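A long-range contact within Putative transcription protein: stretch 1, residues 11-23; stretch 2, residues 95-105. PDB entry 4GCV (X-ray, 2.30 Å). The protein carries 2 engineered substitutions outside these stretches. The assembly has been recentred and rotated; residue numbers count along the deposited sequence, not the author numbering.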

ATOM      1  N   CYS B  11     -13.500 -10.000  10.638  1.00 42.82           N
ATOM      2  CA  CYS B  11     -14.293  -8.727  10.501  1.00 42.78           C
ATOM      3  C   CYS B  11     -14.121  -8.133   9.083  1.00 40.40           C
ATOM      4  O   CYS B  11     -13.248  -8.532   8.375  1.00 40.28           O
ATOM      5  CB  CYS B  11     -13.856  -7.731  11.593  1.00 41.63           C
ATOM      6  SG  CYS B  11     -12.116  -7.330  11.467  1.00 42.78           S
ATOM      7  N   PRO B  12     -14.972  -7.187   8.662  1.00 40.40           N
ATOM      8  CA  PRO B  12     -14.803  -6.694   7.299  1.00 39.16           C
ATOM      9  C   PRO B  12     -13.423  -6.180   6.863  1.00 36.93           C
ATOM     10  O   PRO B  12     -13.012  -6.501   5.757  1.00 37.10           O
ATOM     11  CB  PRO B  12     -15.869  -5.595   7.199  1.00 41.33           C
ATOM     12  CG  PRO B  12     -17.023  -6.149   8.157  1.00 41.75           C
ATOM     13  CD  PRO B  12     -16.217  -6.681   9.300  1.00 41.53           C
ATOM     14  N   ILE B  13     -12.708  -5.399   7.667  1.00 35.65           N
ATOM     15  CA  ILE B  13     -11.405  -4.895   7.211  1.00 33.22           C
ATOM     16  C   ILE B  13     -10.347  -6.019   7.089  1.00 33.11           C
ATOM     17  O   ILE B  13      -9.524  -5.971   6.190  1.00 31.67           O
ATOM     18  CB  ILE B  13     -10.859  -3.767   8.091  1.00 33.00           C
ATOM     19  CG1 ILE B  13      -9.939  -2.856   7.276  1.00 30.65           C
ATOM     20  CG2 ILE B  13     -10.145  -4.324   9.290  1.00 30.34           C
ATOM     21  CD1 ILE B  13      -9.147  -1.842   8.076  1.00 29.04           C
ATOM     22  N   ALA B  14     -10.373  -7.016   7.973  1.00 33.11           N
ATOM     23  CA  ALA B  14      -9.423  -8.129   7.868  1.00 34.47           C
ATOM     24  C   ALA B  14      -9.661  -8.909   6.566  1.00 35.69           C
ATOM     25  O   ALA B  14      -8.727  -9.256   5.823  1.00 34.80           O
ATOM     26  CB  ALA B  14      -9.536  -9.075   9.117  1.00 35.70           C
ATOM     27  N   ARG B  15     -10.931  -9.144   6.275  1.00 37.66           N
ATOM     28  CA  ARG B  15     -11.312  -9.831   5.058  1.00 40.04           C
ATOM     29  C   ARG B  15     -10.864  -9.102   3.780  1.00 38.61           C
ATOM     30  O   ARG B  15     -10.274  -9.728   2.898  1.00 38.97           O
ATOM     31  CB  ARG B  15     -12.830 -10.133   5.053  1.00 43.02           C
ATOM     32  CG  ARG B  15     -13.219 -11.516   5.700  1.00 48.82           C
ATOM     33  CD  ARG B  15     -14.718 -11.809   5.517  1.00 60.43           C
ATOM     34  NE  ARG B  15     -15.033 -13.234   5.309  1.00 69.81           N
ATOM     35  CZ  ARG B  15     -15.713 -13.995   6.177  1.00 75.55           C
ATOM     36  NH1 ARG B  15     -16.156 -13.482   7.329  1.00 78.17           N
ATOM     37  NH2 ARG B  15     -15.964 -15.274   5.905  1.00 78.05           N
ATOM     38  N   SER B  16     -11.111  -7.794   3.682  1.00 37.42           N
ATOM     39  CA  SER B  16     -10.636  -7.007   2.539  1.00 36.62           C
ATOM     40  C   SER B  16      -9.117  -7.036   2.411  1.00 34.90           C
ATOM     41  O   SER B  16      -8.599  -7.144   1.311  1.00 34.75           O
ATOM     42  CB  SER B  16     -11.037  -5.543   2.661  1.00 35.90           C
ATOM     43  OG  SER B  16     -12.419  -5.381   2.505  1.00 40.98           O
ATOM     44  N   LEU B  17      -8.427  -6.916   3.539  1.00 33.63           N
ATOM     45  CA  LEU B  17      -6.998  -6.827   3.545  1.00 33.85           C
ATOM     46  C   LEU B  17      -6.393  -8.191   3.259  1.00 35.03           C
ATOM     47  O   LEU B  17      -5.365  -8.273   2.601  1.00 35.67           O
ATOM     48  CB  LEU B  17      -6.463  -6.200   4.846  1.00 31.53           C
ATOM     49  CG  LEU B  17      -6.739  -4.681   5.055  1.00 33.38           C
ATOM     50  CD1 LEU B  17      -6.262  -4.192   6.462  1.00 31.25           C
ATOM     51  CD2 LEU B  17      -6.131  -3.799   3.955  1.00 30.59           C
ATOM     52  N   GLU B  18      -7.034  -9.258   3.713  1.00 37.55           N
ATOM     53  CA  GLU B  18      -6.572 -10.623   3.339  1.00 40.05           C
ATOM     54  C   GLU B  18      -6.756 -10.867   1.866  1.00 40.84           C
ATOM     55  O   GLU B  18      -5.896 -11.439   1.217  1.00 40.48           O
ATOM     56  CB  GLU B  18      -7.260 -11.711   4.160  1.00 41.74           C
ATOM     57  CG  GLU B  18      -6.764 -11.768   5.623  1.00 43.91           C
ATOM     58  CD  GLU B  18      -7.621 -12.670   6.500  1.00 53.76           C
ATOM     59  OE1 GLU B  18      -8.874 -12.729   6.314  1.00 54.73           O
ATOM     60  OE2 GLU B  18      -7.036 -13.320   7.395  1.00 58.23           O
ATOM     61  N   ARG B  19      -7.865 -10.364   1.338  1.00 42.67           N
ATOM     62  CA  ARG B  19      -8.216 -10.550  -0.061  1.00 45.22           C
ATOM     63  C   ARG B  19      -7.187  -9.866  -0.967  1.00 44.83           C
ATOM     64  O   ARG B  19      -6.967 -10.258  -2.102  1.00 45.56           O
ATOM     65  CB  ARG B  19      -9.619  -9.997  -0.295  1.00 46.81           C
ATOM     66  CG  ARG B  19     -10.233 -10.388  -1.597  1.00 50.20           C
ATOM     67  CD  ARG B  19     -11.738 -10.354  -1.553  1.00 52.85           C
ATOM     68  NE  ARG B  19     -12.247 -10.655  -2.888  1.00 58.05           N
ATOM     69  CZ  ARG B  19     -13.091  -9.884  -3.570  1.00 61.96           C
ATOM     70  NH1 ARG B  19     -13.546  -8.741  -3.045  1.00 62.84           N
ATOM     71  NH2 ARG B  19     -13.490 -10.263  -4.779  1.00 63.54           N
ATOM     72  N   VAL B  20      -6.516  -8.857  -0.422  1.00 43.68           N
ATOM     73  CA  VAL B  20      -5.607  -8.056  -1.194  1.00 42.58           C
ATOM     74  C   VAL B  20      -4.177  -8.469  -0.808  1.00 41.74           C
ATOM     75  O   VAL B  20      -3.202  -7.952  -1.343  1.00 42.45           O
ATOM     76  CB  VAL B  20      -5.974  -6.554  -0.975  1.00 43.03           C
ATOM     77  CG1 VAL B  20      -5.203  -5.923   0.187  1.00 38.28           C
ATOM     78  CG2 VAL B  20      -5.886  -5.746  -2.271  1.00 44.32           C
ATOM     79  N   GLY B  21      -4.050  -9.430   0.108  1.00 41.18           N
ATOM     80  CA  GLY B  21      -2.725 -10.015   0.454  1.00 39.41           C
ATOM     81  C   GLY B  21      -1.824  -9.232   1.408  1.00 38.53           C
ATOM     82  O   GLY B  21      -0.629  -9.541   1.491  1.00 38.78           O
ATOM     83  N   GLU B  22      -2.376  -8.274   2.175  1.00 36.04           N
ATOM     84  CA  GLU B  22      -1.584  -7.453   3.119  1.00 35.35           C
ATOM     85  C   GLU B  22      -1.868  -7.539   4.620  1.00 33.68           C
ATOM     86  O   GLU B  22      -1.212  -6.861   5.397  1.00 34.07           O
ATOM     87  CB  GLU B  22      -1.758  -5.958   2.797  1.00 35.30           C
ATOM     88  CG  GLU B  22      -1.298  -5.586   1.432  1.00 40.74           C
ATOM     89  CD  GLU B  22       0.211  -5.703   1.265  1.00 41.08           C
ATOM     90  OE1 GLU B  22       1.008  -5.526   2.235  1.00 40.95           O
ATOM     91  OE2 GLU B  22       0.561  -5.968   0.124  1.00 48.03           O
ATOM     92  N   TRP B  23      -2.858  -8.304   5.036  1.00 32.99           N
ATOM     93  CA  TRP B  23      -3.279  -8.303   6.433  1.00 32.09           C
ATOM     94  C   TRP B  23      -2.173  -8.682   7.425  1.00 30.83           C
ATOM     95  O   TRP B  23      -1.842  -7.891   8.277  1.00 29.02           O
ATOM     96  CB  TRP B  23      -4.544  -9.174   6.589  1.00 32.48           C
ATOM     97  CG  TRP B  23      -4.995  -9.370   8.027  1.00 33.31           C
ATOM     98  CD1 TRP B  23      -4.976 -10.539   8.734  1.00 33.82           C
ATOM     99  CD2 TRP B  23      -5.569  -8.381   8.905  1.00 32.91           C
ATOM    100  NE1 TRP B  23      -5.506 -10.342   9.994  1.00 35.45           N
ATOM    101  CE2 TRP B  23      -5.850  -9.024  10.132  1.00 33.33           C
ATOM    102  CE3 TRP B  23      -5.832  -7.008   8.786  1.00 32.07           C
ATOM    103  CZ2 TRP B  23      -6.397  -8.342  11.233  1.00 33.41           C
ATOM    104  CZ3 TRP B  23      -6.391  -6.337   9.871  1.00 33.11           C
ATOM    105  CH2 TRP B  23      -6.656  -7.002  11.079  1.00 32.74           C
ATOM    106  N   ALA B  95      -2.064   3.611   4.754  1.00 32.78           N
ATOM    107  CA  ALA B  95      -2.921   3.762   3.620  1.00 32.50           C
ATOM    108  C   ALA B  95      -3.797   2.527   3.445  1.00 31.76           C
ATOM    109  O   ALA B  95      -4.949   2.701   3.138  1.00 31.73           O
ATOM    110  CB  ALA B  95      -2.121   4.057   2.355  1.00 31.54           C
ATOM    111  N   PHE B  96      -3.263   1.301   3.601  1.00 30.18           N
ATOM    112  CA  PHE B  96      -4.102   0.122   3.401  1.00 29.43           C
ATOM    113  C   PHE B  96      -5.243   0.172   4.391  1.00 30.41           C
ATOM    114  O   PHE B  96      -6.351  -0.238   4.058  1.00 29.95           O
ATOM    115  CB  PHE B  96      -3.347  -1.201   3.600  1.00 29.69           C
ATOM    116  CG  PHE B  96      -2.705  -1.741   2.324  1.00 29.93           C
ATOM    117  CD1 PHE B  96      -3.458  -2.433   1.394  1.00 28.67           C
ATOM    118  CD2 PHE B  96      -1.348  -1.511   2.049  1.00 30.58           C
ATOM    119  CE1 PHE B  96      -2.867  -2.916   0.210  1.00 33.70           C
ATOM    120  CE2 PHE B  96      -0.779  -1.984   0.858  1.00 32.86           C
ATOM    121  CZ  PHE B  96      -1.529  -2.690  -0.037  1.00 32.06           C
ATOM    122  N   VAL B  97      -4.986   0.652   5.618  1.00 29.56           N
ATOM    123  CA  VAL B  97      -6.096   0.719   6.518  1.00 29.23           C
ATOM    124  C   VAL B  97      -7.167   1.762   6.210  1.00 30.64           C
ATOM    125  O   VAL B  97      -8.322   1.449   6.343  1.00 30.20           O
ATOM    126  CB  VAL B  97      -5.771   0.501   8.039  1.00 30.95           C
ATOM    127  CG1 VAL B  97      -4.360  -0.020   8.344  1.00 23.76           C
ATOM    128  CG2 VAL B  97      -6.323   1.536   8.940  1.00 27.54           C
ATOM    129  N   ALA B  98      -6.762   2.942   5.721  1.00 30.10           N
ATOM    130  CA  ALA B  98      -7.652   3.992   5.325  1.00 31.46           C
ATOM    131  C   ALA B  98      -8.483   3.451   4.151  1.00 32.39           C
ATOM    132  O   ALA B  98      -9.703   3.646   4.110  1.00 34.14           O
ATOM    133  CB  ALA B  98      -6.882   5.293   4.930  1.00 29.72           C
ATOM    134  N   TRP B  99      -7.824   2.751   3.236  1.00 30.96           N
ATOM    135  CA  TRP B  99      -8.499   2.034   2.164  1.00 31.82           C
ATOM    136  C   TRP B  99      -9.560   1.024   2.648  1.00 32.47           C
ATOM    137  O   TRP B  99     -10.681   1.065   2.162  1.00 34.36           O
ATOM    138  CB  TRP B  99      -7.499   1.299   1.295  1.00 30.35           C
ATOM    139  CG  TRP B  99      -8.154   0.471   0.269  1.00 28.60           C
ATOM    140  CD1 TRP B  99      -8.728   0.903  -0.898  1.00 30.91           C
ATOM    141  CD2 TRP B  99      -8.327  -0.944   0.311  1.00 30.61           C
ATOM    142  NE1 TRP B  99      -9.248  -0.182  -1.593  1.00 35.50           N
ATOM    143  CE2 TRP B  99      -9.005  -1.323  -0.866  1.00 32.61           C
ATOM    144  CE3 TRP B  99      -7.940  -1.947   1.223  1.00 34.08           C
ATOM    145  CZ2 TRP B  99      -9.314  -2.658  -1.155  1.00 33.97           C
ATOM    146  CZ3 TRP B  99      -8.264  -3.269   0.927  1.00 34.38           C
ATOM    147  CH2 TRP B  99      -8.944  -3.604  -0.249  1.00 31.85           C
ATOM    148  N   GLY B 100      -9.178   0.129   3.555  1.00 31.19           N
ATOM    149  CA  GLY B 100     -10.045  -0.891   4.112  1.00 32.23           C
ATOM    150  C   GLY B 100     -11.223  -0.273   4.860  1.00 33.48           C
ATOM    151  O   GLY B 100     -12.322  -0.782   4.809  1.00 33.20           O
ATOM    152  N   ASN B 101     -10.984   0.838   5.545  1.00 33.43           N
ATOM    153  CA  ASN B 101     -12.041   1.516   6.307  1.00 35.27           C
ATOM    154  C   ASN B 101     -12.934   2.437   5.484  1.00 37.59           C
ATOM    155  O   ASN B 101     -13.930   2.923   5.957  1.00 39.23           O
ATOM    156  CB  ASN B 101     -11.462   2.252   7.493  1.00 33.28           C
ATOM    157  CG  ASN B 101     -11.325   1.361   8.703  1.00 35.88           C
ATOM    158  OD1 ASN B 101     -12.067   0.375   8.852  1.00 34.08           O
ATOM    159  ND2 ASN B 101     -10.369   1.698   9.591  1.00 32.65           N
ATOM    160  N   ARG B 102     -12.585   2.642   4.230  1.00 40.08           N
ATOM    161  CA  ARG B 102     -13.377   3.434   3.306  1.00 44.05           C
ATOM    162  C   ARG B 102     -14.812   2.917   3.285  1.00 45.98           C
ATOM    163  O   ARG B 102     -15.040   1.695   3.142  1.00 46.74           O
ATOM    164  CB  ARG B 102     -12.767   3.238   1.933  1.00 44.23           C
ATOM    165  CG  ARG B 102     -12.273   4.480   1.211  1.00 49.93           C
ATOM    166  CD  ARG B 102     -12.122   5.729   2.052  1.00 54.25           C
ATOM    167  NE  ARG B 102     -13.262   6.604   1.827  1.00 61.14           N
ATOM    168  CZ  ARG B 102     -13.499   7.225   0.681  1.00 65.16           C
ATOM    169  NH1 ARG B 102     -12.669   7.045  -0.337  1.00 65.55           N
ATOM    170  NH2 ARG B 102     -14.568   8.014   0.552  1.00 69.17           N
ATOM    171  N   HIS B 103     -15.780   3.811   3.464  1.00 47.41           N
ATOM    172  CA  HIS B 103     -17.196   3.401   3.446  1.00 49.12           C
ATOM    173  C   HIS B 103     -17.631   2.604   4.665  1.00 48.95           C
ATOM    174  O   HIS B 103     -18.689   1.956   4.627  1.00 50.59           O
ATOM    175  CB  HIS B 103     -17.550   2.563   2.204  1.00 50.17           C
ATOM    176  CG  HIS B 103     -17.111   3.174   0.906  1.00 53.73           C
ATOM    177  ND1 HIS B 103     -17.374   4.485   0.568  1.00 55.32           N
ATOM    178  CD2 HIS B 103     -16.417   2.651  -0.137  1.00 54.42           C
ATOM    179  CE1 HIS B 103     -16.870   4.742  -0.627  1.00 54.72           C
ATOM    180  NE2 HIS B 103     -16.293   3.645  -1.079  1.00 54.37           N
ATOM    181  N   TYR B 104     -16.838   2.597   5.729  1.00 46.00           N
ATOM    182  CA  TYR B 104     -17.304   1.968   6.975  1.00 46.38           C
ATOM    183  C   TYR B 104     -17.399   3.054   8.010  1.00 46.47           C
ATOM    184  O   TYR B 104     -16.531   3.931   8.074  1.00 46.80           O
ATOM    185  CB  TYR B 104     -16.393   0.803   7.414  1.00 44.71           C
ATOM    186  CG  TYR B 104     -16.697  -0.432   6.616  1.00 46.48           C
ATOM    187  CD1 TYR B 104     -17.706  -1.291   7.013  1.00 51.01           C
ATOM    188  CD2 TYR B 104     -16.039  -0.695   5.414  1.00 47.73           C
ATOM    189  CE1 TYR B 104     -18.038  -2.406   6.262  1.00 53.83           C
ATOM    190  CE2 TYR B 104     -16.352  -1.814   4.655  1.00 50.42           C
ATOM    191  CZ  TYR B 104     -17.356  -2.666   5.085  1.00 52.28           C
ATOM    192  OH  TYR B 104     -17.705  -3.781   4.356  1.00 53.97           O
ATOM    193  N   ALA B 105     -18.480   3.049   8.758  1.00 46.90           N
ATOM    194  CA  ALA B 105     -18.696   4.035   9.800  1.00 47.92           C
ATOM    195  C   ALA B 105     -17.772   3.718  10.989  1.00 46.36           C
ATOM    196  O   ALA B 105     -17.489   2.556  11.249  1.00 44.09           O
ATOM    197  CB  ALA B 105     -20.133   4.009  10.214  1.00 50.04           C
TER
HETATM  198  O   HOH W   1     -12.828  -3.053   3.223  1.00 22.99           O

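The two helices, residues 12-19 and 95-101, cross at 120° with their axes 9.4 Å apart at closest approach, and they come nearest where Ile-13 meets Gly-100, the two CA atoms lying 5.2 Å apart. Ile-13 CG1 packs 3.7 Å from Gly-100 CA, in space left free by the absent side chain: a CB on Gly-100 would point toward the first helix and fall 2.6 Å from Ile-13 CG1, a clash. Ile-13 CD1 continues to Val-97 CB at 4.1 Å.

One turn further along, the CB of Leu-17 points sideways, but the end of its side chain reaches the second helix, with CD2 3.8 Å from Phe-96 CB and 3.7 Å from Trp-99 CZ3, at the edge of the indole. Val-20 CG1 touches both aromatic residues, 3.8 Å from Phe-96 CE1 and 4.1 Å from Trp-99 CZ3. Beyond the Schellman motif at Gly-21, the chain brings Glu-22 over one face of the Phe-96 ring, its CG 3.5 Å from the ring centroid in a CH-pi contact.

At the other end, Pro-12 CB lies 3.9 Å from CZ of Tyr-104, the last residue of a type II turn that begins at Asn-101. No direct hydrogen bond joins the stretches; instead a water bridges them, 2.5 Å from Ser-16 OG and donating to Gly-100 O at 2.8 Å.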